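ML032222a iGluR (Mnemiopsis leidyi, PDB 4YKI) binds glycine through the ligand-binding domain of a ctenophore ionotropic glutamate receptor, a subunit of a glycine-activated ion channel. Local coordinates at residues P146-L149 and L150-R154; Y158-L161 and V162-V166; G189-L192 and A193-I197; L232-F235 and R236-G239. All coordinates share one frame; numbering follows the deposited sequence. Where two conformers were deposited one is given.

Interaction 1 of 4, residues P146-L149 and L150-R154; sequences PETL and LKTHR
Thr152 sits over the carbonyl of Thr148, one helical turn back, and both its backbone and its side chain turn to the same oxygen. Thr152 N donates a hydrogen bond of 3.0 Å to Thr148 O, arriving 22° off the carbonyl plane, while Thr152 OG1 lies 2.9 Å from that oxygen. The first torsion of Thr152 (chi1 65°) sets OG1 between its own N and carbonyl carbon and leaves CG2 also facing the oxygen. That methyl, CG2 of Thr152, rides loosely alongside CG2 of Thr148 at 4.3 Å. One residue earlier, Lys151 N bonds to Glu147 O at 2.9 Å, and the lysine's CG leans over that carbonyl, 3.3 Å from Glu147 O. Beyond CG the lysine bends twice, at chi2 and chi3, and its ammonium reaches Asp163 of the following helix in a salt bridge. The carboxylate of Glu147 accepts from the backbone N of Ser143, before the helix. Leu150 tucks back too: its CD1 comes within 3.3 Å of Pro146 O, the carbonyl to which Leu150 N is bonded at 2.9 Å. Leu149 faces another side of the helix, where it packs on Gln210 and Phe212 and on Glu237 of the second subunit. These are i-to-i+4 contacts of a short amphipathic helix, 145-152, which starts at the pocket residue His145, just after Arg144, in the two-lobed fold that ionotropic glutamate receptors share with periplasmic binding proteins.

Interaction 2 of 4, residues Y158-L161 and V162-V166; sequences YSRL and VDEGV
Arg160 and Glu164, one helical turn apart, meet side-on in a two-pronged salt bridge. Arg160 NE donates to Glu164 OE2 at 2.8 Å in an almost straight bond, and Arg160 NH2 donates to Glu164 OE1 at 2.9 Å. Both oxygens are approached from their syn sides, and the guanidinium and carboxylate lie nearly coplanar, 22° apart. The arginine gets there by a single bend: it stays extended through chi2, then turns at chi3 (58°), which swings the NE edge round to the glutamate. Glu164 is extended beyond CG, and its OE2 also rests against the aliphatic root of the arginine, 3.4 Å from Arg160 CB. With each oxygen matched to its own N-H, rotation of both groups should be restrained, although the pair is on the exposed side of the helix. Val162 carries CG1 anti to its backbone N (chi1 172°), leaving CG2 over the previous turn, 3.7 Å from Tyr158 O. Underneath run the helical bonds, such as Asp163 N to Ser159 O at 2.9 Å. Around this turn, Val162 packs on Glu147 and Leu150 of helix 145-152 and on Val140 of strand 137-141, Leu161 covers Val127 and Leu131, and Trp138 of the same strand donates its indole N-H to Leu161 O.

Interaction 3 of 4, residues G189-L192 and A193-I197; sequences GPVL and AHNLI
Polar contacts centre on Val191 O, which accepts two hydrogen bonds from Asn195. The backbone Asn195 N reaches it at 3.1 Å and the side-chain Asn195 ND2 at 2.9 Å, the two donors coming from opposite faces of the carbonyl plane. Having CG beside the backbone N (chi1 -73°) folds the Asn195 amide back along the helix, and Val191 O lies close to the amide plane. The Val191 methyl CG1 makes van der Waals contact with the same amide, 3.7 Å from Asn195 ND2. The other helical bonds are regular: Ala193 N to Gly189 O is 2.9 Å, and Leu196 N to Leu192 O, at 3.0 Å, closes the last turn. Apolar contact runs along another side of the helix, where Leu192 and Leu196 run alongside each other in the same direction, with Leu192 CD2 3.9 Å from Leu196 CD1; both press on Val116. Beyond the helix, Asn195 ND2 donates to Gln18 O as well, next to Glu17 of the glycine pocket. A leucine in place of Asn195 would probably leave Gln18 O without this donor and take one of its two donors from Val191 O. One amide nitrogen thus serves two carbonyls, reinforcing the helix C-terminus while tying it to the loop that carries a pocket residue.

Interaction 4 of 4, residues L232-F235 and R236-G239; sequences LLKF and REEG
Lys234 starts with CG anti to its backbone N (chi1 -164°) and bends at chi2 (63°), which carries its chain across Glu238 and its ammonium toward Glu237. The salt bridge is a loose one, Lys234 NZ to Glu237 OE2 at 3.6 Å, while Glu238 OE2 stands 4.1 Å from Lys234 NZ, near enough for attraction only. Glu238 instead meets the lysine's hydrocarbon: its CD is 3.6 Å from Lys234 CG, and its OE2 is 3.3 Å from Lys234 CE. Glu237, with CG anti to N and an extended chain, has its stronger partner elsewhere, as OE1 accepts from Ser96 N of the second subunit. Beneath the side chains, Glu238 N bonds to Lys234 O at 2.8 Å. The helix then ends in a Schellman motif: Gly239 takes positive phi (92°), where a CB would collide with the carbonyl oxygen of Glu238, and its N bonds to Arg236 O at 3.1 Å. Arg236 extends away to Glu213 and Ser211 of the second subunit. The long Lys234 pairs probably give weak, undirected attraction, whereas the hydrogen bonds of Glu237 and Arg236 join the two subunits.

Interactions 1 and 2 lie on successive helices that pack together, their centres 10 Å apart, and the salt bridge of 2.9 Å between Lys151 NZ and Asp163 OD1 joins them directly. Interaction 3 does not touch interaction 1, the nearest atoms being about 7 Å apart, yet both border the ligand: the side chains of Pro146 and Val191 each come within about 5 Å of bound glycine. Interaction 2 stands further back, with the side chain of Val162 about 13 Å from it. Interaction 4 is across the chain's centre from interaction 2, 38 Å between centres. Like interaction 1 it touches the second subunit, and the side chain of Arg236 lies about 4 Å from a bound magnesium ion.

Interaction 1 of 4, residues P146-L149 and L150-R154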
ATOM      1  N   PRO B 146     -10.071 -11.119   8.475  1.00 11.07           N
ATOM      2  CA  PRO B 146      -9.170 -12.109   9.076  1.00 10.86           C
ATOM      3  C   PRO B 146      -9.674 -13.546   8.904  1.00 11.38           C
ATOM      4  O   PRO B 146      -8.899 -14.427   8.546  1.00 11.93           O
ATOM      5  CB  PRO B 146      -9.092 -11.665  10.547  1.00 11.66           C
ATOM      6  CG  PRO B 146      -9.335 -10.170  10.488  1.00 12.32           C
ATOM      7  CD  PRO B 146     -10.395 -10.032   9.421  1.00 11.33           C
ATOM      8  N   GLU B 147     -10.959 -13.784   9.144  1.00 11.25           N
ATOM      9  CA  GLU B 147     -11.556 -15.100   8.916  1.00 11.66           C
ATOM     10  C   GLU B 147     -11.292 -15.579   7.487  1.00 11.94           C
ATOM     11  O   GLU B 147     -10.904 -16.721   7.274  1.00 12.05           O
ATOM     12  CB  GLU B 147     -13.054 -15.036   9.181  1.00 12.06           C
ATOM     13  CG  GLU B 147     -13.748 -16.383   9.025  1.00 12.79           C
ATOM     14  CD  GLU B 147     -15.254 -16.283   9.041  1.00 14.03           C
ATOM     15  OE1 GLU B 147     -15.798 -15.563   8.177  1.00 14.53           O
ATOM     16  OE2 GLU B 147     -15.889 -16.931   9.902  1.00 17.03           O
ATOM     17  N   THR B 148     -11.512 -14.704   6.517  1.00 12.03           N
ATOM     18  CA  THR B 148     -11.295 -15.079   5.126  1.00 11.79           C
ATOM     19  C   THR B 148      -9.839 -15.460   4.870  1.00 12.94           C
ATOM     20  O   THR B 148      -9.555 -16.481   4.227  1.00 13.34           O
ATOM     21  CB  THR B 148     -11.731 -13.941   4.198  1.00 12.41           C
ATOM     22  OG1 THR B 148     -13.160 -13.857   4.206  1.00 14.21           O
ATOM     23  CG2 THR B 148     -11.293 -14.204   2.775  1.00 13.26           C
ATOM     24  N   LEU B 149      -8.906 -14.661   5.376  1.00 12.41           N
ATOM     25  CA  LEU B 149      -7.498 -14.994   5.180  1.00 12.48           C
ATOM     26  C   LEU B 149      -7.121 -16.302   5.820  1.00 12.53           C
ATOM     27  O   LEU B 149      -6.380 -17.085   5.230  1.00 14.43           O
ATOM     28  CB  LEU B 149      -6.571 -13.900   5.690  1.00 14.06           C
ATOM     29  CG  LEU B 149      -6.499 -12.605   4.896  1.00 14.02           C
ATOM     30  CD1 LEU B 149      -5.269 -11.799   5.379  1.00 15.43           C
ATOM     31  CD2 LEU B 149      -6.455 -12.868   3.394  1.00 14.85           C
ATOM     32  N   LEU B 150      -7.582 -16.546   7.036  1.00 12.54           N
ATOM     33  CA  LEU B 150      -7.234 -17.791   7.697  1.00 13.93           C
ATOM     34  C   LEU B 150      -7.868 -18.996   6.979  1.00 13.86           C
ATOM     35  O   LEU B 150      -7.242 -20.048   6.882  1.00 15.25           O
ATOM     36  CB  LEU B 150      -7.607 -17.759   9.181  1.00 15.04           C
ATOM     37  CG  LEU B 150      -6.496 -17.176  10.082  1.00 18.14           C
ATOM     38  CD1 LEU B 150      -6.153 -15.733   9.779  1.00 19.36           C
ATOM     39  CD2 LEU B 150      -6.908 -17.324  11.532  1.00 19.41           C
ATOM     40  N   LYS B 151      -9.088 -18.827   6.464  0.70 14.14           N
ATOM     41  CA  LYS B 151      -9.792 -19.922   5.793  0.70 14.90           C
ATOM     42  C   LYS B 151      -9.257 -20.239   4.399  0.70 16.17           C
ATOM     43  O   LYS B 151      -9.486 -21.336   3.880  0.70 15.71           O
ATOM     44  CB  LYS B 151     -11.294 -19.629   5.705  0.70 15.68           C
ATOM     45  CG  LYS B 151     -12.042 -19.806   7.017  0.70 17.17           C
ATOM     46  CD  LYS B 151     -12.275 -21.286   7.322  0.70 17.29           C
ATOM     47  CE  LYS B 151     -13.487 -21.809   6.577  0.70 18.98           C
ATOM     48  NZ  LYS B 151     -13.718 -23.262   6.822  0.70 20.23           N
ATOM     49  N   THR B 152      -8.569 -19.278   3.792  1.00 17.16           N
ATOM     50  CA  THR B 152      -8.016 -19.443   2.451  1.00 19.14           C
ATOM     51  C   THR B 152      -6.489 -19.676   2.482  1.00 18.65           C
ATOM     52  O   THR B 152      -5.897 -19.985   1.458  1.00 21.45           O
ATOM     53  CB  THR B 152      -8.439 -18.275   1.501  1.00 21.97           C
ATOM     54  OG1 THR B 152      -7.887 -17.038   1.943  1.00 23.58           O
ATOM     55  CG2 THR B 152      -9.967 -18.133   1.461  1.00 23.43           C
ATOM     56  N   HIS B 153      -5.884 -19.624   3.660  1.00 18.41           N
ATOM     57  CA  HIS B 153      -4.443 -19.826   3.834  1.00 18.64           C
ATOM     58  C   HIS B 153      -4.094 -21.218   3.354  1.00 19.59           C
ATOM     59  O   HIS B 153      -4.852 -22.151   3.556  1.00 19.52           O
ATOM     60  CB  HIS B 153      -4.072 -19.708   5.308  1.00 18.96           C
ATOM     61  CG  HIS B 153      -2.618 -19.485   5.572  1.00 19.15           C
ATOM     62  ND1 HIS B 153      -1.669 -20.462   5.397  1.00 22.03           N
ATOM     63  CD2 HIS B 153      -1.955 -18.401   6.042  1.00 19.47           C
ATOM     64  CE1 HIS B 153      -0.484 -19.986   5.729  1.00 20.54           C
ATOM     65  NE2 HIS B 153      -0.631 -18.738   6.125  1.00 22.40           N
ATOM     66  N   ARG B 154      -2.952 -21.369   2.699  1.00 22.31           N
ATOM     67  CA  ARG B 154      -2.679 -22.671   2.120  1.00 24.86           C
ATOM     68  C   ARG B 154      -2.335 -23.738   3.180  1.00 23.95           C
ATOM     69  O   ARG B 154      -2.477 -24.924   2.925  1.00 24.23           O
ATOM     70  CB  ARG B 154      -1.689 -22.539   0.963  1.00 28.83           C
ATOM     71  CG  ARG B 154      -2.339 -21.716  -0.187  1.00 31.68           C
ATOM     72  CD  ARG B 154      -1.697 -21.927  -1.523  1.00 33.82           C
ATOM     73  NE  ARG B 154      -1.524 -23.347  -1.807  1.00 36.06           N
ATOM     74  CZ  ARG B 154      -0.618 -23.830  -2.649  1.00 38.20           C
ATOM     75  NH1 ARG B 154       0.180 -23.005  -3.307  1.00 38.79           N
ATOM     76  NH2 ARG B 154      -0.513 -25.138  -2.839  1.00 40.01           N
TER

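Interaction 2 of 4, residues Y158-L161 and V162-V166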
ATOM      1  N   TYR B 158      -4.730 -23.182   9.652  1.00 14.53           N
ATOM      2  CA  TYR B 158      -5.381 -21.897   9.905  1.00 14.37           C
ATOM      3  C   TYR B 158      -6.903 -22.008   9.726  1.00 13.57           C
ATOM      4  O   TYR B 158      -7.663 -21.335  10.424  1.00 14.14           O
ATOM      5  CB  TYR B 158      -4.773 -20.764   9.050  1.00 14.48           C
ATOM      6  CG  TYR B 158      -3.396 -20.365   9.537  1.00 14.78           C
ATOM      7  CD1 TYR B 158      -3.229 -19.491  10.605  1.00 15.26           C
ATOM      8  CD2 TYR B 158      -2.263 -20.911   8.961  1.00 15.99           C
ATOM      9  CE1 TYR B 158      -1.974 -19.153  11.061  1.00 16.66           C
ATOM     10  CE2 TYR B 158      -1.008 -20.580   9.405  1.00 17.06           C
ATOM     11  CZ  TYR B 158      -0.866 -19.696  10.461  1.00 17.06           C
ATOM     12  OH  TYR B 158       0.374 -19.360  10.941  1.00 20.02           O
ATOM     13  N   SER B 159      -7.365 -22.817   8.779  1.00 13.71           N
ATOM     14  CA  SER B 159      -8.786 -23.131   8.704  1.00 13.89           C
ATOM     15  C   SER B 159      -9.276 -23.816   9.983  1.00 13.92           C
ATOM     16  O   SER B 159     -10.393 -23.562  10.428  1.00 14.05           O
ATOM     17  CB  SER B 159      -9.094 -24.021   7.492  1.00 14.06           C
ATOM     18  OG  SER B 159      -9.145 -23.286   6.294  1.00 16.97           O
ATOM     19  N   ARG B 160      -8.462 -24.705  10.545  1.00 14.13           N
ATOM     20  CA  ARG B 160      -8.813 -25.323  11.821  1.00 14.27           C
ATOM     21  C   ARG B 160      -9.043 -24.272  12.891  1.00 13.61           C
ATOM     22  O   ARG B 160      -9.973 -24.387  13.691  1.00 15.57           O
ATOM     23  CB  ARG B 160      -7.736 -26.276  12.320  1.00 15.61           C
ATOM     24  CG  ARG B 160      -7.646 -27.583  11.602  1.00 16.07           C
ATOM     25  CD  ARG B 160      -6.745 -28.564  12.350  1.00 16.60           C
ATOM     26  NE  ARG B 160      -7.264 -28.775  13.692  1.00 16.45           N
ATOM     27  CZ  ARG B 160      -6.621 -29.343  14.705  1.00 17.00           C
ATOM     28  NH1 ARG B 160      -5.390 -29.832  14.557  1.00 18.08           N
ATOM     29  NH2 ARG B 160      -7.225 -29.414  15.878  1.00 19.43           N
ATOM     30  N   LEU B 161      -8.183 -23.254  12.941  1.00 15.20           N
ATOM     31  CA  LEU B 161      -8.366 -22.194  13.934  1.00 16.02           C
ATOM     32  C   LEU B 161      -9.734 -21.559  13.805  1.00 15.34           C
ATOM     33  O   LEU B 161     -10.394 -21.285  14.801  1.00 16.00           O
ATOM     34  CB  LEU B 161      -7.317 -21.087  13.792  1.00 18.04           C
ATOM     35  CG  LEU B 161      -5.943 -21.372  14.368  1.00 18.70           C
ATOM     36  CD1 LEU B 161      -5.049 -20.181  14.113  1.00 19.90           C
ATOM     37  CD2 LEU B 161      -5.973 -21.685  15.868  1.00 17.59           C
ATOM     38  N   VAL B 162     -10.146 -21.266  12.584  1.00 14.74           N
ATOM     39  CA  VAL B 162     -11.447 -20.657  12.398  1.00 16.00           C
ATOM     40  C   VAL B 162     -12.555 -21.626  12.789  1.00 16.09           C
ATOM     41  O   VAL B 162     -13.450 -21.274  13.564  1.00 17.34           O
ATOM     42  CB  VAL B 162     -11.605 -20.185  10.954  1.00 16.55           C
ATOM     43  CG1 VAL B 162     -13.040 -19.722  10.687  1.00 16.94           C
ATOM     44  CG2 VAL B 162     -10.610 -19.067  10.674  1.00 17.95           C
ATOM     45  N   ASP B 163     -12.486 -22.850  12.282  1.00 15.40           N
ATOM     46  CA  ASP B 163     -13.561 -23.830  12.450  1.00 17.09           C
ATOM     47  C   ASP B 163     -13.749 -24.258  13.897  1.00 16.86           C
ATOM     48  O   ASP B 163     -14.867 -24.543  14.322  1.00 19.15           O
ATOM     49  CB  ASP B 163     -13.288 -25.069  11.586  1.00 18.27           C
ATOM     50  CG  ASP B 163     -13.357 -24.779  10.079  1.00 20.82           C
ATOM     51  OD1 ASP B 163     -13.908 -23.731   9.676  1.00 22.09           O
ATOM     52  OD2 ASP B 163     -12.858 -25.615   9.294  1.00 21.65           O
ATOM     53  N   GLU B 164     -12.662 -24.247  14.663  1.00 15.32           N
ATOM     54  CA  GLU B 164     -12.669 -24.746  16.033  1.00 16.58           C
ATOM     55  C   GLU B 164     -12.702 -23.627  17.063  1.00 17.04           C
ATOM     56  O   GLU B 164     -12.796 -23.897  18.262  1.00 19.48           O
ATOM     57  CB  GLU B 164     -11.469 -25.670  16.237  1.00 17.23           C
ATOM     58  CG  GLU B 164     -11.570 -26.933  15.375  1.00 17.99           C
ATOM     59  CD  GLU B 164     -10.287 -27.704  15.271  1.00 19.88           C
ATOM     60  OE1 GLU B 164      -9.649 -27.938  16.315  1.00 21.68           O
ATOM     61  OE2 GLU B 164      -9.908 -28.078  14.138  1.00 19.94           O
ATOM     62  N   GLY B 165     -12.682 -22.385  16.598  1.00 15.95           N
ATOM     63  CA  GLY B 165     -12.766 -21.226  17.472  1.00 15.23           C
ATOM     64  C   GLY B 165     -14.205 -20.770  17.648  1.00 15.32           C
ATOM     65  O   GLY B 165     -15.140 -21.365  17.109  1.00 18.40           O
ATOM     66  N   VAL B 166     -14.386 -19.707  18.415  1.00 15.17           N
ATOM     67  CA  VAL B 166     -15.672 -19.030  18.538  1.00 17.74           C
ATOM     68  C   VAL B 166     -15.889 -18.086  17.317  1.00 18.38           C
ATOM     69  O   VAL B 166     -14.962 -17.429  16.858  1.00 22.55           O
ATOM     70  CB  VAL B 166     -15.765 -18.271  19.890  1.00 26.19           C
ATOM     71  CG1 VAL B 166     -15.345 -19.168  21.034  1.00 22.79           C
ATOM     72  CG2 VAL B 166     -14.926 -17.010  19.886  1.00 52.77           C
TER

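Interaction 3 of 4, residues G189-L192 and A193-I197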
ATOM      1  N   GLY B 189      -4.131  -5.345  12.801  1.00 12.35           N
ATOM      2  CA  GLY B 189      -3.223  -4.519  13.568  1.00 12.72           C
ATOM      3  C   GLY B 189      -3.732  -3.132  13.944  1.00 12.67           C
ATOM      4  O   GLY B 189      -3.737  -2.769  15.114  1.00 13.12           O
ATOM      5  N   PRO B 190      -4.139  -2.318  12.973  1.00 12.59           N
ATOM      6  CA  PRO B 190      -4.483  -0.932  13.320  1.00 12.88           C
ATOM      7  C   PRO B 190      -5.735  -0.829  14.191  1.00 13.19           C
ATOM      8  O   PRO B 190      -5.841   0.026  15.071  1.00 13.61           O
ATOM      9  CB  PRO B 190      -4.694  -0.278  11.948  1.00 13.93           C
ATOM     10  CG  PRO B 190      -3.850  -1.124  11.010  1.00 13.66           C
ATOM     11  CD  PRO B 190      -4.007  -2.513  11.521  1.00 12.41           C
ATOM     12  N   VAL B 191      -6.695  -1.725  13.959  1.00 12.12           N
ATOM     13  CA  VAL B 191      -7.931  -1.752  14.719  1.00 12.78           C
ATOM     14  C   VAL B 191      -7.645  -2.128  16.167  1.00 13.29           C
ATOM     15  O   VAL B 191      -8.168  -1.519  17.105  1.00 13.08           O
ATOM     16  CB  VAL B 191      -8.934  -2.742  14.072  1.00 12.09           C
ATOM     17  CG1 VAL B 191     -10.171  -2.944  14.926  1.00 12.90           C
ATOM     18  CG2 VAL B 191      -9.330  -2.246  12.678  1.00 13.32           C
ATOM     19  N   LEU B 192      -6.820  -3.137  16.365  1.00 12.76           N
ATOM     20  CA  LEU B 192      -6.473  -3.556  17.713  1.00 13.06           C
ATOM     21  C   LEU B 192      -5.619  -2.506  18.397  1.00 14.08           C
ATOM     22  O   LEU B 192      -5.823  -2.240  19.592  1.00 15.77           O
ATOM     23  CB  LEU B 192      -5.772  -4.914  17.692  1.00 13.89           C
ATOM     24  CG  LEU B 192      -6.644  -6.055  17.181  1.00 13.75           C
ATOM     25  CD1 LEU B 192      -5.910  -7.386  17.257  1.00 19.10           C
ATOM     26  CD2 LEU B 192      -7.948  -6.132  17.927  1.00 18.46           C
ATOM     27  N   ALA B 193      -4.687  -1.896  17.678  1.00 14.75           N
ATOM     28  CA  ALA B 193      -3.810  -0.881  18.273  1.00 16.60           C
ATOM     29  C   ALA B 193      -4.636   0.254  18.851  1.00 18.15           C
ATOM     30  O   ALA B 193      -4.411   0.713  19.987  1.00 19.16           O
ATOM     31  CB  ALA B 193      -2.817  -0.351  17.248  1.00 18.72           C
ATOM     32  N   HIS B 194      -5.616   0.720  18.094  1.00 15.57           N
ATOM     33  CA  HIS B 194      -6.430   1.817  18.548  1.00 14.61           C
ATOM     34  C   HIS B 194      -7.339   1.440  19.711  1.00 16.61           C
ATOM     35  O   HIS B 194      -7.404   2.146  20.736  1.00 16.17           O
ATOM     36  CB  HIS B 194      -7.293   2.357  17.418  1.00 14.66           C
ATOM     37  CG  HIS B 194      -8.214   3.423  17.886  1.00 15.02           C
ATOM     38  ND1 HIS B 194      -7.780   4.701  18.164  1.00 16.20           N
ATOM     39  CD2 HIS B 194      -9.514   3.376  18.242  1.00 14.26           C
ATOM     40  CE1 HIS B 194      -8.794   5.412  18.613  1.00 15.59           C
ATOM     41  NE2 HIS B 194      -9.860   4.635  18.675  1.00 15.94           N
ATOM     42  N   ASN B 195      -8.049   0.333  19.548  1.00 13.87           N
ATOM     43  CA  ASN B 195      -9.126  -0.022  20.448  1.00 14.94           C
ATOM     44  C   ASN B 195      -8.684  -0.655  21.766  1.00 15.43           C
ATOM     45  O   ASN B 195      -9.454  -0.641  22.718  1.00 17.06           O
ATOM     46  CB  ASN B 195     -10.145  -0.899  19.722  1.00 14.84           C
ATOM     47  CG  ASN B 195     -10.972  -0.108  18.739  1.00 14.35           C
ATOM     48  OD1 ASN B 195     -11.828   0.662  19.157  1.00 16.55           O
ATOM     49  ND2 ASN B 195     -10.702  -0.242  17.460  1.00 13.62           N
ATOM     50  N   LEU B 196      -7.460  -1.174  21.826  1.00 14.96           N
ATOM     51  CA  LEU B 196      -6.987  -1.864  23.034  1.00 15.76           C
ATOM     52  C   LEU B 196      -5.873  -1.085  23.723  1.00 17.53           C
ATOM     53  O   LEU B 196      -5.174  -1.626  24.583  1.00 16.81           O
ATOM     54  CB  LEU B 196      -6.538  -3.278  22.666  1.00 15.72           C
ATOM     55  CG  LEU B 196      -7.636  -4.160  22.076  1.00 16.10           C
ATOM     56  CD1 LEU B 196      -7.078  -5.485  21.632  1.00 16.48           C
ATOM     57  CD2 LEU B 196      -8.778  -4.372  23.033  1.00 19.22           C
ATOM     58  N   ILE B 197      -5.745   0.199  23.398  1.00 19.54           N
ATOM     59  CA  ILE B 197      -4.656   1.032  23.912  1.00 20.28           C
ATOM     60  C   ILE B 197      -4.571   1.088  25.438  1.00 21.11           C
ATOM     61  O   ILE B 197      -3.468   1.161  25.987  1.00 22.45           O
ATOM     62  CB  ILE B 197      -4.736   2.479  23.324  1.00 21.39           C
ATOM     63  CG1 ILE B 197      -3.453   3.266  23.628  1.00 30.26           C
ATOM     64  CG2 ILE B 197      -5.987   3.201  23.808  1.00 21.17           C
ATOM     65  CD1 ILE B 197      -2.212   2.701  22.976  1.00 43.68           C
TER

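Interaction 4 of 4, residues L232-F235 and R236-G239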
ATOM      1  N   LEU B 232      -7.233   9.833  -3.879  1.00 12.97           N
ATOM      2  CA  LEU B 232      -6.632   9.143  -2.740  1.00 11.74           C
ATOM      3  C   LEU B 232      -5.101   9.144  -2.793  1.00 12.03           C
ATOM      4  O   LEU B 232      -4.440   9.314  -1.769  1.00 12.37           O
ATOM      5  CB  LEU B 232      -7.175   7.710  -2.610  1.00 11.04           C
ATOM      6  CG  LEU B 232      -8.632   7.601  -2.175  1.00 11.99           C
ATOM      7  CD1 LEU B 232      -9.038   6.152  -2.186  1.00 13.30           C
ATOM      8  CD2 LEU B 232      -8.818   8.184  -0.792  1.00 14.38           C
ATOM      9  N   LEU B 233      -4.525   8.973  -3.979  1.00 12.18           N
ATOM     10  CA  LEU B 233      -3.068   9.094  -4.127  1.00 13.14           C
ATOM     11  C   LEU B 233      -2.591  10.490  -3.709  1.00 13.24           C
ATOM     12  O   LEU B 233      -1.612  10.633  -2.989  1.00 13.69           O
ATOM     13  CB  LEU B 233      -2.662   8.748  -5.546  1.00 14.15           C
ATOM     14  CG  LEU B 233      -1.175   8.887  -5.892  1.00 18.55           C
ATOM     15  CD1 LEU B 233      -0.230   8.258  -4.891  1.00 20.33           C
ATOM     16  CD2 LEU B 233      -0.958   8.322  -7.286  1.00 21.29           C
ATOM     17  N   LYS B 234      -3.305  11.524  -4.130  0.52 13.05           N
ATOM     18  CA  LYS B 234      -2.943  12.881  -3.743  0.52 14.24           C
ATOM     19  C   LYS B 234      -3.020  13.067  -2.223  0.52 13.52           C
ATOM     20  O   LYS B 234      -2.121  13.630  -1.622  0.52 13.90           O
ATOM     21  CB  LYS B 234      -3.822  13.904  -4.468  0.52 16.50           C
ATOM     22  CG  LYS B 234      -3.289  15.334  -4.437  0.52 19.44           C
ATOM     23  CD  LYS B 234      -1.942  15.444  -5.148  0.52 22.88           C
ATOM     24  CE  LYS B 234      -1.512  16.880  -5.413  0.52 25.42           C
ATOM     25  NZ  LYS B 234      -0.084  16.967  -5.809  0.52 27.57           N
ATOM     26  N   PHE B 235      -4.088  12.585  -1.591  1.00 13.01           N
ATOM     27  CA  PHE B 235      -4.190  12.665  -0.131  1.00 12.33           C
ATOM     28  C   PHE B 235      -2.942  12.047   0.511  1.00 12.98           C
ATOM     29  O   PHE B 235      -2.379  12.601   1.443  1.00 13.94           O
ATOM     30  CB  PHE B 235      -5.397  11.855   0.394  1.00 13.24           C
ATOM     31  CG  PHE B 235      -6.763  12.466   0.167  1.00 14.00           C
ATOM     32  CD1 PHE B 235      -6.949  13.714  -0.376  1.00 15.51           C
ATOM     33  CD2 PHE B 235      -7.865  11.754   0.572  1.00 14.20           C
ATOM     34  CE1 PHE B 235      -8.218  14.226  -0.543  1.00 17.56           C
ATOM     35  CE2 PHE B 235      -9.129  12.248   0.406  1.00 14.80           C
ATOM     36  CZ  PHE B 235      -9.321  13.487  -0.144  1.00 15.73           C
ATOM     37  N   ARG B 236      -2.497  10.907   0.001  1.00 12.54           N
ATOM     38  CA  ARG B 236      -1.336  10.252   0.579  1.00 12.63           C
ATOM     39  C   ARG B 236      -0.073  11.096   0.379  1.00 12.76           C
ATOM     40  O   ARG B 236       0.695  11.326   1.315  1.00 13.45           O
ATOM     41  CB  ARG B 236      -1.163   8.869  -0.029  1.00 13.27           C
ATOM     42  CG  ARG B 236      -0.158   8.009   0.649  1.00 14.95           C
ATOM     43  CD  ARG B 236      -0.276   6.581   0.159  1.00 16.63           C
ATOM     44  NE  ARG B 236       0.787   5.751   0.681  1.00 16.50           N
ATOM     45  CZ  ARG B 236       0.843   4.427   0.565  1.00 14.60           C
ATOM     46  NH1 ARG B 236      -0.112   3.755  -0.063  1.00 15.02           N
ATOM     47  NH2 ARG B 236       1.879   3.782   1.048  1.00 16.10           N
ATOM     48  N   GLU B 237       0.121  11.566  -0.848  1.00 12.53           N
ATOM     49  CA  GLU B 237       1.288  12.356  -1.217  1.00 13.50           C
ATOM     50  C   GLU B 237       1.358  13.680  -0.466  1.00 13.75           C
ATOM     51  O   GLU B 237       2.441  14.157  -0.143  1.00 14.89           O
ATOM     52  CB  GLU B 237       1.252  12.596  -2.731  1.00 13.18           C
ATOM     53  CG  GLU B 237       2.422  13.407  -3.270  1.00 15.07           C
ATOM     54  CD  GLU B 237       2.498  13.394  -4.772  1.00 15.87           C
ATOM     55  OE1 GLU B 237       2.584  12.315  -5.368  1.00 15.76           O
ATOM     56  OE2 GLU B 237       2.481  14.481  -5.369  1.00 18.71           O
ATOM     57  N   GLU B 238       0.214  14.282  -0.193  1.00 14.13           N
ATOM     58  CA  GLU B 238       0.180  15.546   0.530  1.00 15.19           C
ATOM     59  C   GLU B 238       0.317  15.392   2.031  1.00 14.64           C
ATOM     60  O   GLU B 238       0.454  16.387   2.729  1.00 16.29           O
ATOM     61  CB  GLU B 238      -1.088  16.333   0.179  1.00 17.41           C
ATOM     62  CG  GLU B 238      -1.090  16.808  -1.264  1.00 22.17           C
ATOM     63  CD  GLU B 238      -2.361  17.491  -1.681  1.00 26.10           C
ATOM     64  OE1 GLU B 238      -3.415  17.181  -1.115  1.00 26.96           O
ATOM     65  OE2 GLU B 238      -2.297  18.331  -2.601  1.00 29.71           O
ATOM     66  N   GLY B 239       0.289  14.162   2.530  1.00 14.80           N
ATOM     67  CA  GLY B 239       0.435  13.910   3.954  1.00 14.78           C
ATOM     68  C   GLY B 239      -0.876  13.862   4.713  1.00 14.48           C
ATOM     69  O   GLY B 239      -0.876  13.739   5.942  1.00 14.66           O
TER